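Local coordinates for protein activating signal cointegrator 1 complex subunit 2 (PDB 6YXQ) that binds K63-linked polyubiquitin chains and recruits the helicase ASCC3 and ALKBH3 to DNA damage, and also takes part in rescue of stalled ribosomes, at the interface of chains B and A. Coordinates in Å, arbitrary orientation; residue numbers count along the deposited sequence, not the author numbering. Chains: chain A, Activating signal cointegrator 1 complex subunit 2; chain B, Activating signal cointegrator 1 complex subunit 3.

The interface of chains B and A. Residues chain B 10-11, 14; chain A 163, 166, 201, 204-205, 259-260.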
ATOM      1  N   LEU B  10      12.604  -0.765  -5.086  1.00 81.59           N
ATOM      2  CA  LEU B  10      12.589  -0.419  -6.502  1.00 74.88           C
ATOM      3  C   LEU B  10      11.779   0.842  -6.754  1.00 78.78           C
ATOM      4  O   LEU B  10      12.220   1.737  -7.480  1.00 88.56           O
ATOM      5  CB  LEU B  10      12.028  -1.584  -7.316  1.00 62.22           C
ATOM      6  CG  LEU B  10      11.651  -1.255  -8.757  1.00 61.04           C
ATOM      7  CD1 LEU B  10      12.884  -0.911  -9.568  1.00 67.43           C
ATOM      8  CD2 LEU B  10      10.921  -2.428  -9.367  1.00 61.59           C
ATOM      9  N   THR B  11      10.580   0.924  -6.176  1.00 71.58           N
ATOM     10  CA  THR B  11       9.769   2.122  -6.360  1.00 71.23           C
ATOM     11  C   THR B  11      10.396   3.327  -5.675  1.00 81.73           C
ATOM     12  O   THR B  11      10.139   4.471  -6.070  1.00 84.79           O
ATOM     13  CB  THR B  11       8.358   1.885  -5.840  1.00 71.82           C
ATOM     14  OG1 THR B  11       8.419   1.454  -4.474  1.00 75.58           O
ATOM     15  CG2 THR B  11       7.680   0.821  -6.677  1.00 63.94           C
ATOM     16  N   LEU B  14      12.754   4.418  -8.292  1.00 74.96           N
ATOM     17  CA  LEU B  14      11.967   4.994  -9.377  1.00 68.43           C
ATOM     18  C   LEU B  14      11.519   6.404  -9.033  1.00 76.46           C
ATOM     19  O   LEU B  14      11.564   7.303  -9.882  1.00 97.42           O
ATOM     20  CB  LEU B  14      10.756   4.109  -9.675  1.00 49.77           C
ATOM     21  CG  LEU B  14      10.879   3.100 -10.818  1.00 59.42           C
ATOM     22  CD1 LEU B  14      12.193   2.359 -10.750  1.00 59.18           C
ATOM     23  CD2 LEU B  14       9.721   2.122 -10.803  1.00 55.06           C
TER
ATOM     24  N   PRO A 163       5.391   4.069 -10.134  1.00 72.27           N
ATOM     25  CA  PRO A 163       5.783   3.497  -8.834  1.00 72.87           C
ATOM     26  C   PRO A 163       4.606   3.157  -7.939  1.00 76.08           C
ATOM     27  O   PRO A 163       4.602   2.089  -7.316  1.00 77.11           O
ATOM     28  CB  PRO A 163       6.662   4.594  -8.220  1.00 65.28           C
ATOM     29  CG  PRO A 163       7.235   5.298  -9.371  1.00 61.20           C
ATOM     30  CD  PRO A 163       6.194   5.270 -10.447  1.00 67.60           C
ATOM     31  N   LEU A 166       3.090  -0.156  -9.059  1.00 64.89           N
ATOM     32  CA  LEU A 166       3.922  -1.277  -8.635  1.00 65.76           C
ATOM     33  C   LEU A 166       3.759  -1.541  -7.145  1.00 60.98           C
ATOM     34  O   LEU A 166       3.595  -2.695  -6.718  1.00 75.12           O
ATOM     35  CB  LEU A 166       5.386  -0.993  -8.979  1.00 62.47           C
ATOM     36  CG  LEU A 166       5.918  -1.489 -10.328  1.00 71.35           C
ATOM     37  CD1 LEU A 166       5.028  -1.054 -11.480  1.00 75.50           C
ATOM     38  CD2 LEU A 166       7.332  -0.993 -10.538  1.00 69.33           C
ATOM     39  N   THR A 201      10.003   4.553 -17.902  1.00 66.67           N
ATOM     40  CA  THR A 201      10.536   4.064 -16.641  1.00 63.35           C
ATOM     41  C   THR A 201      11.429   2.846 -16.833  1.00 69.47           C
ATOM     42  O   THR A 201      12.307   2.588 -16.001  1.00 67.51           O
ATOM     43  CB  THR A 201       9.380   3.748 -15.697  1.00 65.95           C
ATOM     44  OG1 THR A 201       8.561   4.917 -15.571  1.00 78.80           O
ATOM     45  CG2 THR A 201       9.882   3.322 -14.325  1.00 61.53           C
ATOM     46  N   THR A 204      15.276   3.114 -16.385  1.00 72.87           N
ATOM     47  CA  THR A 204      15.695   3.204 -14.990  1.00 74.59           C
ATOM     48  C   THR A 204      15.646   1.834 -14.328  1.00 68.46           C
ATOM     49  O   THR A 204      16.584   1.437 -13.624  1.00 75.14           O
ATOM     50  CB  THR A 204      14.822   4.200 -14.227  1.00 73.81           C
ATOM     51  OG1 THR A 204      13.604   3.559 -13.831  1.00 98.27           O
ATOM     52  CG2 THR A 204      14.499   5.405 -15.097  1.00 63.55           C
ATOM     53  N   ILE A 205      14.568   1.085 -14.575  1.00 64.03           N
ATOM     54  CA  ILE A 205      14.415  -0.251 -13.996  1.00 71.29           C
ATOM     55  C   ILE A 205      15.628  -1.111 -14.321  1.00 75.33           C
ATOM     56  O   ILE A 205      16.302  -1.639 -13.428  1.00 82.14           O
ATOM     57  CB  ILE A 205      13.123  -0.916 -14.498  1.00 71.59           C
ATOM     58  CG1 ILE A 205      11.894  -0.126 -14.034  1.00 73.91           C
ATOM     59  CG2 ILE A 205      13.073  -2.361 -14.038  1.00 43.69           C
ATOM     60  CD1 ILE A 205      10.570  -0.788 -14.364  1.00 67.23           C
ATOM     61  N   THR A 259       8.552  -7.013  -6.622  1.00 62.81           N
ATOM     62  CA  THR A 259       7.678  -5.941  -7.091  1.00 51.13           C
ATOM     63  C   THR A 259       7.388  -6.071  -8.581  1.00 68.19           C
ATOM     64  O   THR A 259       6.229  -5.982  -9.008  1.00 75.92           O
ATOM     65  CB  THR A 259       8.303  -4.583  -6.789  1.00 55.60           C
ATOM     66  OG1 THR A 259       8.671  -4.528  -5.407  1.00 74.03           O
ATOM     67  CG2 THR A 259       7.312  -3.477  -7.088  1.00 57.38           C
ATOM     68  N   LEU A 260       8.431  -6.275  -9.393  1.00 69.17           N
ATOM     69  CA  LEU A 260       8.220  -6.461 -10.826  1.00 66.44           C
ATOM     70  C   LEU A 260       7.317  -7.659 -11.104  1.00 71.39           C
ATOM     71  O   LEU A 260       6.383  -7.576 -11.918  1.00 77.35           O
ATOM     72  CB  LEU A 260       9.566  -6.627 -11.525  1.00 70.25           C
ATOM     73  CG  LEU A 260      10.390  -5.350 -11.642  1.00 64.69           C
ATOM     74  CD1 LEU A 260      11.651  -5.596 -12.456  1.00 67.03           C
ATOM     75  CD2 LEU A 260       9.539  -4.272 -12.271  1.00 59.30           C
TER
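The branched end of B:Leu14 points at A:Thr201, A:Thr204 and A:Ile205, with A:Leu166 flanking it. Its CG lies 3.7 Å from the methyl CG2 of A:Thr201, and the two side chains cross at about a right angle. Methyl CD1 reaches the hydroxyl oxygen OG1 of A:Thr204 at 3.6 Å, a van der Waals contact. That hydroxyl is already used within its own helix: OG1 donates to the carbonyl O of A:Thr201 at 2.7 Å, in the carbonyl plane and on a lone pair. Chi1 of 82° places OG1 between the backbone N and the carbonyl carbon, turned back toward this carbonyl one turn earlier. The other B:Leu14 methyl, CD2, meets CD2 of A:Leu166 at 3.9 Å. The B:Leu14 CB packs on the ring carbon CG of A:Pro163 at 3.7 Å. An alanine in place of B:Leu14 would probably open a gap between A:Leu166 and the A:Thr201/A:Thr204 face, leaving those groups without their apolar partner. B:Thr11 turns its methyl CG2 to CB of A:Leu166 at 3.7 Å, and the side chains run past each other in opposite directions. With CG anti to the backbone N (chi1 166°), B:Leu10 carries CD2 to CD2 of A:Leu260 at 3.7 Å, again nearly at a right angle. No hydrogen bond crosses this patch. ASCC3 helix 10-18, within the region required for ASCC2 binding, lies in a groove of ASCC2 helices 162-172, 193-216 and 243-266. These belong to the N-terminal helical part of ASCC2, without the ubiquitin-binding CUE domain.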